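(R)-specific secondary-alkylsulfatase (Pseudomonas sp., PDB 4AXH) catalyses the zinc-dependent hydrolysis of (R)-secondary-alkyl sulfates with strict inversion of configuration, releasing (S)-secondary alcohols and sulfate. Local coordinates at residues S72-I75 against Q81-W84; M135-G140 against D161-H166; V235-G240 against M520-A525. All blocks are in the same frame, centred on the assembly; numbering follows the deposited sequence.

Contact 1 (S72-I75 against Q81-W84); sequences SGQI and QVVW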
ATOM      1  N   SER A  72      -9.520  -2.831 -39.544  1.00 51.32           N
ATOM      2  CA  SER A  72      -8.597  -1.686 -39.711  1.00 52.83           C
ATOM      3  C   SER A  72      -9.327  -0.327 -39.721  1.00 58.99           C
ATOM      4  O   SER A  72      -8.681   0.723 -39.848  1.00 60.89           O
ATOM      5  CB  SER A  72      -7.721  -1.864 -40.962  1.00 54.93           C
ATOM      6  OG  SER A  72      -8.225  -2.789 -41.922  1.00 59.08           O
ATOM      7  N   GLY A  73     -10.649  -0.373 -39.553  1.00 53.35           N
ATOM      8  CA  GLY A  73     -11.511   0.798 -39.609  1.00 52.74           C
ATOM      9  C   GLY A  73     -11.853   1.473 -38.300  1.00 55.09           C
ATOM     10  O   GLY A  73     -11.105   1.393 -37.320  1.00 57.27           O
ATOM     11  N   GLN A  74     -12.986   2.182 -38.311  1.00 46.16           N
ATOM     12  CA  GLN A  74     -13.478   2.935 -37.179  1.00 43.61           C
ATOM     13  C   GLN A  74     -14.776   2.329 -36.628  1.00 44.89           C
ATOM     14  O   GLN A  74     -15.551   1.695 -37.352  1.00 44.14           O
ATOM     15  CB  GLN A  74     -13.796   4.388 -37.588  1.00 44.12           C
ATOM     16  CG  GLN A  74     -12.665   5.204 -38.170  1.00 61.42           C
ATOM     17  CD  GLN A  74     -13.181   6.519 -38.716  1.00 88.05           C
ATOM     18  OE1 GLN A  74     -14.138   6.578 -39.506  1.00 84.03           O
ATOM     19  NE2 GLN A  74     -12.549   7.608 -38.314  1.00 85.22           N
ATOM     20  N   ILE A  75     -15.027   2.609 -35.344  1.00 37.24           N
ATOM     21  CA  ILE A  75     -16.237   2.284 -34.627  1.00 33.83           C
ATOM     22  C   ILE A  75     -16.721   3.660 -34.143  1.00 39.61           C
ATOM     23  O   ILE A  75     -15.949   4.414 -33.541  1.00 40.50           O
ATOM     24  CB  ILE A  75     -15.980   1.287 -33.469  1.00 34.13           C
ATOM     25  CG1 ILE A  75     -15.469  -0.067 -33.991  1.00 30.94           C
ATOM     26  CG2 ILE A  75     -17.245   1.115 -32.598  1.00 33.59           C
ATOM     27  CD1 ILE A  75     -14.831  -0.941 -32.900  1.00 19.70           C
ATOM     28  N   GLN A  81     -19.656  10.231 -33.594  1.00 40.32           N
ATOM     29  CA  GLN A  81     -18.265  10.505 -33.179  1.00 39.01           C
ATOM     30  C   GLN A  81     -17.467   9.194 -33.063  1.00 46.02           C
ATOM     31  O   GLN A  81     -18.007   8.182 -32.619  1.00 46.30           O
ATOM     32  CB  GLN A  81     -18.164  11.241 -31.837  1.00 39.05           C
ATOM     33  CG  GLN A  81     -19.314  12.138 -31.433  1.00 43.57           C
ATOM     34  CD  GLN A  81     -19.179  12.491 -29.964  1.00 57.63           C
ATOM     35  OE1 GLN A  81     -19.590  11.746 -29.062  1.00 48.23           O
ATOM     36  NE2 GLN A  81     -18.540  13.603 -29.680  1.00 56.37           N
ATOM     37  N   VAL A  82     -16.160   9.246 -33.412  1.00 42.71           N
ATOM     38  CA  VAL A  82     -15.233   8.108 -33.400  1.00 40.60           C
ATOM     39  C   VAL A  82     -14.968   7.648 -31.969  1.00 41.02           C
ATOM     40  O   VAL A  82     -14.652   8.471 -31.111  1.00 40.53           O
ATOM     41  CB  VAL A  82     -13.917   8.367 -34.203  1.00 43.04           C
ATOM     42  CG1 VAL A  82     -13.180   7.060 -34.484  1.00 41.97           C
ATOM     43  CG2 VAL A  82     -14.202   9.084 -35.515  1.00 42.60           C
ATOM     44  N   VAL A  83     -15.145   6.334 -31.736  1.00 35.34           N
ATOM     45  CA  VAL A  83     -14.962   5.636 -30.461  1.00 35.03           C
ATOM     46  C   VAL A  83     -13.626   4.882 -30.471  1.00 37.25           C
ATOM     47  O   VAL A  83     -12.906   4.894 -29.467  1.00 34.93           O
ATOM     48  CB  VAL A  83     -16.172   4.675 -30.169  1.00 38.59           C
ATOM     49  CG1 VAL A  83     -15.890   3.696 -29.030  1.00 37.98           C
ATOM     50  CG2 VAL A  83     -17.417   5.467 -29.860  1.00 38.39           C
ATOM     51  N   TRP A  84     -13.343   4.187 -31.606  1.00 31.90           N
ATOM     52  CA  TRP A  84     -12.179   3.352 -31.811  1.00 31.50           C
ATOM     53  C   TRP A  84     -11.726   3.483 -33.249  1.00 41.79           C
ATOM     54  O   TRP A  84     -12.516   3.233 -34.165  1.00 42.31           O
ATOM     55  CB  TRP A  84     -12.544   1.887 -31.532  1.00 29.26           C
ATOM     56  CG  TRP A  84     -11.356   0.971 -31.424  1.00 28.57           C
ATOM     57  CD1 TRP A  84     -10.942   0.041 -32.336  1.00 30.87           C
ATOM     58  CD2 TRP A  84     -10.422   0.909 -30.332  1.00 27.20           C
ATOM     59  NE1 TRP A  84      -9.815  -0.612 -31.868  1.00 29.70           N
ATOM     60  CE2 TRP A  84      -9.477  -0.096 -30.643  1.00 30.65           C
ATOM     61  CE3 TRP A  84     -10.299   1.604 -29.118  1.00 27.32           C
ATOM     62  CZ2 TRP A  84      -8.459  -0.454 -29.760  1.00 29.88           C
ATOM     63  CZ3 TRP A  84      -9.270   1.265 -28.257  1.00 28.79           C
ATOM     64  CH2 TRP A  84      -8.375   0.242 -28.569  1.00 29.31           C
TER

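Contact 2 (M135-G140 against D161-H166); sequences MTIIEG and DLYFQH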
ATOM      1  N   MET A 135     -12.676 -10.223 -26.463  1.00 29.45           N
ATOM      2  CA  MET A 135     -13.920 -10.949 -26.211  1.00 28.53           C
ATOM      3  C   MET A 135     -13.687 -12.387 -26.710  1.00 31.02           C
ATOM      4  O   MET A 135     -13.341 -12.600 -27.876  1.00 29.86           O
ATOM      5  CB  MET A 135     -15.090 -10.280 -26.983  1.00 31.27           C
ATOM      6  CG  MET A 135     -16.479 -10.895 -26.721  1.00 34.87           C
ATOM      7  SD  MET A 135     -17.733 -10.398 -27.951  1.00 38.87           S
ATOM      8  CE  MET A 135     -18.049  -8.666 -27.444  1.00 35.38           C
ATOM      9  N   THR A 136     -13.850 -13.353 -25.836  1.00 27.77           N
ATOM     10  CA  THR A 136     -13.741 -14.761 -26.211  1.00 28.59           C
ATOM     11  C   THR A 136     -15.168 -15.273 -26.529  1.00 35.09           C
ATOM     12  O   THR A 136     -16.076 -15.114 -25.707  1.00 35.21           O
ATOM     13  CB  THR A 136     -13.101 -15.550 -25.082  1.00 39.10           C
ATOM     14  OG1 THR A 136     -11.829 -14.964 -24.741  1.00 35.47           O
ATOM     15  CG2 THR A 136     -12.984 -17.033 -25.411  1.00 38.81           C
ATOM     16  N   ILE A 137     -15.365 -15.832 -27.731  1.00 31.77           N
ATOM     17  CA  ILE A 137     -16.658 -16.371 -28.140  1.00 31.67           C
ATOM     18  C   ILE A 137     -16.614 -17.887 -28.256  1.00 35.99           C
ATOM     19  O   ILE A 137     -16.002 -18.403 -29.182  1.00 36.74           O
ATOM     20  CB  ILE A 137     -17.241 -15.716 -29.417  1.00 33.84           C
ATOM     21  CG1 ILE A 137     -17.312 -14.199 -29.277  1.00 33.05           C
ATOM     22  CG2 ILE A 137     -18.627 -16.306 -29.704  1.00 34.67           C
ATOM     23  CD1 ILE A 137     -17.090 -13.438 -30.541  1.00 36.72           C
ATOM     24  N   ILE A 138     -17.267 -18.585 -27.324  1.00 32.91           N
ATOM     25  CA  ILE A 138     -17.380 -20.050 -27.310  1.00 33.09           C
ATOM     26  C   ILE A 138     -18.719 -20.377 -27.956  1.00 38.22           C
ATOM     27  O   ILE A 138     -19.753 -19.825 -27.559  1.00 37.41           O
ATOM     28  CB  ILE A 138     -17.301 -20.672 -25.883  1.00 36.39           C
ATOM     29  CG1 ILE A 138     -16.238 -20.024 -24.999  1.00 37.66           C
ATOM     30  CG2 ILE A 138     -17.120 -22.174 -25.933  1.00 37.25           C
ATOM     31  CD1 ILE A 138     -16.517 -20.195 -23.467  1.00 41.33           C
ATOM     32  N   GLU A 139     -18.714 -21.284 -28.940  1.00 36.39           N
ATOM     33  CA  GLU A 139     -19.949 -21.704 -29.603  1.00 36.12           C
ATOM     34  C   GLU A 139     -20.947 -22.464 -28.711  1.00 49.87           C
ATOM     35  O   GLU A 139     -21.704 -21.814 -27.974  1.00 53.90           O
ATOM     36  CB  GLU A 139     -19.712 -22.262 -30.999  1.00 35.33           C
ATOM     37  CG  GLU A 139     -19.562 -21.078 -31.944  1.00 26.86           C
ATOM     38  CD  GLU A 139     -18.968 -21.239 -33.320  1.00 35.61           C
ATOM     39  OE1 GLU A 139     -18.823 -22.385 -33.804  1.00 46.03           O
ATOM     40  OE2 GLU A 139     -18.751 -20.191 -33.964  1.00 30.39           O
ATOM     41  N   GLY A 140     -20.916 -23.779 -28.694  1.00 47.91           N
ATOM     42  CA  GLY A 140     -21.862 -24.481 -27.832  1.00 48.50           C
ATOM     43  C   GLY A 140     -23.143 -24.886 -28.529  1.00 52.08           C
ATOM     44  O   GLY A 140     -23.413 -24.449 -29.660  1.00 51.55           O
ATOM     45  N   ASP A 161     -20.744  -7.938 -34.113  1.00 25.37           N
ATOM     46  CA  ASP A 161     -21.151  -7.711 -35.505  1.00 25.97           C
ATOM     47  C   ASP A 161     -20.199  -8.407 -36.482  1.00 36.03           C
ATOM     48  O   ASP A 161     -20.665  -9.073 -37.436  1.00 39.30           O
ATOM     49  CB  ASP A 161     -21.240  -6.201 -35.837  1.00 27.36           C
ATOM     50  CG  ASP A 161     -22.548  -5.503 -35.472  1.00 44.19           C
ATOM     51  OD1 ASP A 161     -23.557  -6.214 -35.224  1.00 48.69           O
ATOM     52  OD2 ASP A 161     -22.590  -4.243 -35.523  1.00 45.75           O
ATOM     53  N   LEU A 162     -18.861  -8.236 -36.239  1.00 30.30           N
ATOM     54  CA  LEU A 162     -17.752  -8.798 -37.007  1.00 28.71           C
ATOM     55  C   LEU A 162     -17.788 -10.307 -36.912  1.00 32.76           C
ATOM     56  O   LEU A 162     -17.593 -10.965 -37.927  1.00 33.59           O
ATOM     57  CB  LEU A 162     -16.412  -8.229 -36.515  1.00 28.23           C
ATOM     58  CG  LEU A 162     -15.104  -8.786 -37.102  1.00 31.61           C
ATOM     59  CD1 LEU A 162     -14.999  -8.530 -38.586  1.00 31.88           C
ATOM     60  CD2 LEU A 162     -13.906  -8.191 -36.371  1.00 30.86           C
ATOM     61  N   TYR A 163     -18.111 -10.848 -35.730  1.00 28.56           N
ATOM     62  CA  TYR A 163     -18.258 -12.282 -35.514  1.00 29.39           C
ATOM     63  C   TYR A 163     -19.431 -12.841 -36.318  1.00 37.17           C
ATOM     64  O   TYR A 163     -19.293 -13.899 -36.957  1.00 38.01           O
ATOM     65  CB  TYR A 163     -18.461 -12.601 -34.027  1.00 31.16           C
ATOM     66  CG  TYR A 163     -18.802 -14.049 -33.755  1.00 35.04           C
ATOM     67  CD1 TYR A 163     -17.803 -15.020 -33.657  1.00 36.95           C
ATOM     68  CD2 TYR A 163     -20.125 -14.452 -33.573  1.00 36.30           C
ATOM     69  CE1 TYR A 163     -18.115 -16.360 -33.395  1.00 39.19           C
ATOM     70  CE2 TYR A 163     -20.450 -15.792 -33.326  1.00 36.67           C
ATOM     71  CZ  TYR A 163     -19.440 -16.741 -33.237  1.00 44.50           C
ATOM     72  OH  TYR A 163     -19.746 -18.056 -32.992  1.00 42.53           O
ATOM     73  N   PHE A 164     -20.595 -12.167 -36.268  1.00 33.85           N
ATOM     74  CA  PHE A 164     -21.772 -12.656 -36.997  1.00 33.12           C
ATOM     75  C   PHE A 164     -21.619 -12.573 -38.511  1.00 39.40           C
ATOM     76  O   PHE A 164     -22.239 -13.360 -39.222  1.00 40.71           O
ATOM     77  CB  PHE A 164     -23.078 -12.021 -36.478  1.00 33.94           C
ATOM     78  CG  PHE A 164     -23.443 -12.457 -35.078  1.00 33.55           C
ATOM     79  CD1 PHE A 164     -23.358 -13.803 -34.703  1.00 33.93           C
ATOM     80  CD2 PHE A 164     -23.920 -11.534 -34.147  1.00 31.99           C
ATOM     81  CE1 PHE A 164     -23.706 -14.207 -33.418  1.00 33.72           C
ATOM     82  CE2 PHE A 164     -24.246 -11.934 -32.850  1.00 33.61           C
ATOM     83  CZ  PHE A 164     -24.139 -13.270 -32.492  1.00 32.21           C
ATOM     84  N   GLN A 165     -20.737 -11.674 -39.004  1.00 35.83           N
ATOM     85  CA  GLN A 165     -20.462 -11.546 -40.434  1.00 35.16           C
ATOM     86  C   GLN A 165     -19.720 -12.778 -41.015  1.00 40.43           C
ATOM     87  O   GLN A 165     -19.668 -12.921 -42.245  1.00 40.80           O
ATOM     88  CB  GLN A 165     -19.679 -10.272 -40.715  1.00 35.44           C
ATOM     89  CG  GLN A 165     -20.569  -9.091 -41.040  1.00 61.05           C
ATOM     90  CD  GLN A 165     -19.921  -7.771 -40.715  1.00 86.91           C
ATOM     91  OE1 GLN A 165     -20.459  -6.971 -39.944  1.00 79.10           O
ATOM     92  NE2 GLN A 165     -18.758  -7.504 -41.307  1.00 83.92           N
ATOM     93  N   HIS A 166     -19.176 -13.669 -40.139  1.00 35.52           N
ATOM     94  CA  HIS A 166     -18.388 -14.836 -40.535  1.00 35.99           C
ATOM     95  C   HIS A 166     -18.829 -16.110 -39.888  1.00 48.63           C
ATOM     96  O   HIS A 166     -18.435 -17.195 -40.325  1.00 51.55           O
ATOM     97  CB  HIS A 166     -16.899 -14.596 -40.258  1.00 36.19           C
ATOM     98  CG  HIS A 166     -16.358 -13.426 -41.016  1.00 39.09           C
ATOM     99  ND1 HIS A 166     -16.453 -12.134 -40.511  1.00 40.55           N
ATOM    100  CD2 HIS A 166     -15.837 -13.373 -42.264  1.00 40.20           C
ATOM    101  CE1 HIS A 166     -15.975 -11.340 -41.457  1.00 39.84           C
ATOM    102  NE2 HIS A 166     -15.581 -12.037 -42.529  1.00 40.05           N
TER

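Contact 3 (V235-G240 against M520-A525); sequences VMVPRG and MYMTGA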
ATOM      1  N   VAL A 235      -4.536   9.877 -24.600  1.00 46.67           N
ATOM      2  CA  VAL A 235      -5.772  10.170 -25.365  1.00 47.52           C
ATOM      3  C   VAL A 235      -5.777  11.541 -26.030  1.00 53.43           C
ATOM      4  O   VAL A 235      -6.279  11.659 -27.157  1.00 54.15           O
ATOM      5  CB  VAL A 235      -7.124   9.883 -24.633  1.00 51.47           C
ATOM      6  CG1 VAL A 235      -7.575   8.410 -24.820  1.00 51.69           C
ATOM      7  CG2 VAL A 235      -7.090  10.318 -23.151  1.00 50.91           C
ATOM      8  N   MET A 236      -5.225  12.570 -25.334  1.00 49.06           N
ATOM      9  CA  MET A 236      -5.085  13.940 -25.841  1.00 48.36           C
ATOM     10  C   MET A 236      -3.868  14.117 -26.774  1.00 47.64           C
ATOM     11  O   MET A 236      -3.765  15.121 -27.466  1.00 48.05           O
ATOM     12  CB  MET A 236      -5.087  14.941 -24.696  1.00 51.80           C
ATOM     13  CG  MET A 236      -6.464  15.560 -24.414  1.00 57.78           C
ATOM     14  SD  MET A 236      -7.986  14.527 -24.522  1.00 64.41           S
ATOM     15  CE  MET A 236      -8.497  14.866 -26.288  1.00 61.23           C
ATOM     16  N   VAL A 237      -2.996  13.102 -26.845  1.00 40.00           N
ATOM     17  CA  VAL A 237      -1.801  13.077 -27.690  1.00 37.45           C
ATOM     18  C   VAL A 237      -2.141  12.467 -29.073  1.00 39.94           C
ATOM     19  O   VAL A 237      -2.771  11.414 -29.141  1.00 39.13           O
ATOM     20  CB  VAL A 237      -0.625  12.339 -26.981  1.00 39.33           C
ATOM     21  CG1 VAL A 237       0.632  12.325 -27.840  1.00 38.47           C
ATOM     22  CG2 VAL A 237      -0.329  12.954 -25.605  1.00 38.80           C
ATOM     23  N   PRO A 238      -1.719  13.106 -30.189  1.00 36.68           N
ATOM     24  CA  PRO A 238      -2.003  12.544 -31.521  1.00 35.41           C
ATOM     25  C   PRO A 238      -1.305  11.205 -31.745  1.00 41.90           C
ATOM     26  O   PRO A 238      -0.422  10.853 -30.980  1.00 43.50           O
ATOM     27  CB  PRO A 238      -1.417  13.602 -32.478  1.00 35.66           C
ATOM     28  CG  PRO A 238      -1.255  14.794 -31.702  1.00 40.47           C
ATOM     29  CD  PRO A 238      -0.985  14.382 -30.310  1.00 37.25           C
ATOM     30  N   ARG A 239      -1.670  10.479 -32.811  1.00 38.07           N
ATOM     31  CA  ARG A 239      -1.041   9.211 -33.144  1.00 36.93           C
ATOM     32  C   ARG A 239       0.037   9.512 -34.174  1.00 48.67           C
ATOM     33  O   ARG A 239      -0.110  10.453 -34.973  1.00 50.40           O
ATOM     34  CB  ARG A 239      -2.050   8.169 -33.666  1.00 28.64           C
ATOM     35  CG  ARG A 239      -3.421   8.106 -32.947  1.00 28.71           C
ATOM     36  CD  ARG A 239      -3.356   8.233 -31.428  1.00 35.96           C
ATOM     37  NE  ARG A 239      -4.672   8.300 -30.791  1.00 32.71           N
ATOM     38  CZ  ARG A 239      -4.878   8.592 -29.508  1.00 50.90           C
ATOM     39  NH1 ARG A 239      -3.857   8.909 -28.716  1.00 23.63           N
ATOM     40  NH2 ARG A 239      -6.110   8.599 -29.013  1.00 63.70           N
ATOM     41  N   GLY A 240       1.129   8.751 -34.123  1.00 46.64           N
ATOM     42  CA  GLY A 240       2.266   8.936 -35.013  1.00 46.29           C
ATOM     43  C   GLY A 240       3.574   8.648 -34.310  1.00 49.18           C
ATOM     44  O   GLY A 240       3.637   8.714 -33.075  1.00 47.30           O
ATOM     45  N   MET A 520       2.787   9.085 -20.908  1.00 33.47           N
ATOM     46  CA  MET A 520       2.956  10.075 -19.827  1.00 32.89           C
ATOM     47  C   MET A 520       3.881  11.229 -20.224  1.00 40.38           C
ATOM     48  O   MET A 520       3.444  12.378 -20.199  1.00 41.70           O
ATOM     49  CB  MET A 520       3.405   9.440 -18.502  1.00 33.82           C
ATOM     50  CG  MET A 520       2.425   8.438 -17.919  1.00 36.24           C
ATOM     51  SD  MET A 520       2.980   7.784 -16.297  1.00 40.21           S
ATOM     52  CE  MET A 520       3.593   6.280 -16.769  1.00 36.78           C
ATOM     53  N   TYR A 521       5.144  10.938 -20.601  1.00 37.39           N
ATOM     54  CA  TYR A 521       6.117  11.954 -21.015  1.00 35.43           C
ATOM     55  C   TYR A 521       5.540  12.782 -22.128  1.00 40.86           C
ATOM     56  O   TYR A 521       5.598  14.009 -22.038  1.00 43.45           O
ATOM     57  CB  TYR A 521       7.446  11.334 -21.451  1.00 35.24           C
ATOM     58  CG  TYR A 521       8.248  10.677 -20.346  1.00 37.44           C
ATOM     59  CD1 TYR A 521       8.526  11.353 -19.162  1.00 39.59           C
ATOM     60  CD2 TYR A 521       8.871   9.449 -20.548  1.00 37.87           C
ATOM     61  CE1 TYR A 521       9.317  10.771 -18.164  1.00 40.94           C
ATOM     62  CE2 TYR A 521       9.672   8.866 -19.566  1.00 38.03           C
ATOM     63  CZ  TYR A 521       9.893   9.527 -18.372  1.00 42.70           C
ATOM     64  OH  TYR A 521      10.680   8.940 -17.401  1.00 41.40           O
ATOM     65  N   MET A 522       4.918  12.130 -23.132  1.00 36.14           N
ATOM     66  CA  MET A 522       4.256  12.803 -24.259  1.00 36.82           C
ATOM     67  C   MET A 522       3.101  13.755 -23.824  1.00 43.09           C
ATOM     68  O   MET A 522       3.018  14.878 -24.330  1.00 42.94           O
ATOM     69  CB  MET A 522       3.791  11.783 -25.311  1.00 39.01           C
ATOM     70  CG  MET A 522       4.631  11.747 -26.612  1.00 42.45           C
ATOM     71  SD  MET A 522       6.447  11.881 -26.460  1.00 46.85           S
ATOM     72  CE  MET A 522       6.945  10.967 -27.868  1.00 42.91           C
ATOM     73  N   THR A 523       2.245  13.320 -22.862  1.00 40.57           N
ATOM     74  CA  THR A 523       1.154  14.135 -22.338  1.00 40.23           C
ATOM     75  C   THR A 523       1.765  15.295 -21.593  1.00 43.46           C
ATOM     76  O   THR A 523       1.273  16.413 -21.705  1.00 43.42           O
ATOM     77  CB  THR A 523       0.171  13.298 -21.506  1.00 48.20           C
ATOM     78  OG1 THR A 523      -0.301  12.189 -22.300  1.00 44.30           O
ATOM     79  CG2 THR A 523      -1.026  14.126 -21.018  1.00 45.61           C
ATOM     80  N   GLY A 524       2.868  15.011 -20.898  1.00 39.90           N
ATOM     81  CA  GLY A 524       3.677  15.967 -20.151  1.00 39.78           C
ATOM     82  C   GLY A 524       4.261  17.051 -21.040  1.00 44.40           C
ATOM     83  O   GLY A 524       4.081  18.239 -20.766  1.00 44.37           O
ATOM     84  N   ALA A 525       4.939  16.647 -22.123  1.00 41.38           N
ATOM     85  CA  ALA A 525       5.554  17.551 -23.091  1.00 42.27           C
ATOM     86  C   ALA A 525       4.507  18.472 -23.765  1.00 51.35           C
ATOM     87  O   ALA A 525       4.743  19.671 -23.864  1.00 53.55           O
ATOM     88  CB  ALA A 525       6.328  16.763 -24.126  1.00 42.61           C
TER
HETATM   89  O   HOH W   1      -3.532  12.605 -22.483  1.00 56.13           O

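Contact 1 (S72-I75 against Q81-W84)
I75 faces two residues at once, V83 and W84, and this makes the pairing a classic beta bulge. Its carbonyl O takes a hydrogen bond from V83 N at 2.8 Å. A longer one comes to the same oxygen from W84 N at 3.3 Å. In return I75 N donates to W84 O at 2.8 Å, so that I75 and W84 form an antiparallel hydrogen-bonded pair. A CA-H...O contact from Q74 CA adds to the load on W84 O, at 3.2 Å.

The side chains of I75 and W84 lie side by side on one face of the hairpin, pointing the same way. CG1 of I75 sits anti to the carbonyl carbon (chi1 -63°), and beyond it CD1 comes 3.9 Å from W84 CB, oblique to the indole. At the more exposed margin Q74 crosses V82 at about a right angle, its NE2 lying 3.6 Å from V82 CG2 and making a weak hydrogen bond to D85 OD2.

The indole leads away from I75, and its NE1 donates to G129 O; the W84 side chain also touches P132 and is about 11 Å from a bound zinc ion. G73 pairs through its backbone with M86, and V83 with T255. The two strands, 74-76 and 82-85, form a small hairpin whose I75 and V83 side chains rest on helix 153-164, at T155 and, for I75, also A158.

Contact 2 (M135-G140 against D161-H166)
I137 of strand 135-138 and E139 just after it meet a single tyrosine, Y163, on the last part of helix 153-164. One supplies apolar contact along the ring and the other a polar grip on its hydroxyl.

The apolar part includes a CH-pi contact. I137 CG2 lies over one face of the Y163 ring, 3.9 Å from the ring centroid and displaced toward the rim. The other branch works nearer the root of the tyrosine: I137 CD1 is 3.6 Å from Y163 CD1 and also touches CG and CB. With CG1 beside the backbone N (chi1 -54°), the isoleucine spreads its two branches along the length of the ring, one near the hydroxyl end and one near CB.

The polar part is one hydrogen bond, from Y163 OH to E139 OE2 at 2.5 Å. The hydroxyl meets the anti side of the oxygen, 15° out of the carboxylate plane, and the carboxylate and ring planes stand 64° apart. E139 is extended beyond CG, which carries its acid group to the rim of the ring. Its other oxygen, OE1, forms a salt bridge with R167, so the buried carboxylate has a cationic partner as well as the phenol; together they would probably stabilise its negative charge. The E139 side chain also touches K123 and Y125.

Strand 135-138 runs between the antiparallel strands 124-128 and 144-147 in the large mixed sheet of the metallo-beta-lactamase fold. Helix 153-164 packs against one face of that sheet, where Y163 also touches L144 and L162 reaches A69 of strand 67-70.

Contact 3 (V235-G240 against M520-A525)
V237 projects from its loop toward helix 515-529 and makes the direct side-chain contacts with both M522 and T523. Its two methyl groups divide the work. CG2 approaches T523 at the hydroxyl, 3.4 Å from OG1, and also lies 3.9 Å from the backbone C of M522, while CG1 stands 4.1 Å from M522 CB. The valine and methionine side chains cross at about a right angle. With CG1 anti to the backbone N (chi1 -179°), V237 turns one methyl to the side chain of each of these neighbouring residues. M522 offers little more than its CB here, because its chain bends at chi2 (41°) and its end leads away; the M522 side chain also touches Y510 of helix 495-511.

The contact joins two different parts of the protein. Segment 235-240 belongs to the metallo-beta-lactamase region and follows helix 222-233, which carries the sulfate-binding Q232; helix 515-529 belongs to the alkyl sulfatase dimerisation region. T523 touches Y231 as well, and its side chain is about 8 Å from that of Q232.

Beside the V237 contacts the interface is looser and bridged by water. One water donates to T523 OG1 at 3.3 Å and accepts a weak hydrogen bond from M236 N, also 3.3 Å away, linking the loop backbone to the helix, while the end of the M236 side chain leads away. T523 OG1 is hydrogen-bonded to N519 O one helical turn earlier. Elsewhere on the helix, M520 packs on Y435 and Y521 on L442 of the second subunit.

In the fold
From the N terminus, contact 1 closes first, a short hairpin with only five residues between its segments. Contact 2 follows in series, spanning strand 144-147 and most of helix 153-164 to bring that helix back to strand 135-138. Contact 3 then makes the long closure, 279 intervening residues, tying the loop after helix 222-233 to the dimerisation region. None of the three nests in or crosses another. Helix 153-164 links the first two, since the hairpin of contact 1 leans on its earlier part and contact 2 uses its end. Contact 1 lies about 19 Å, centre to centre, from each of the others, which are about 34 Å apart.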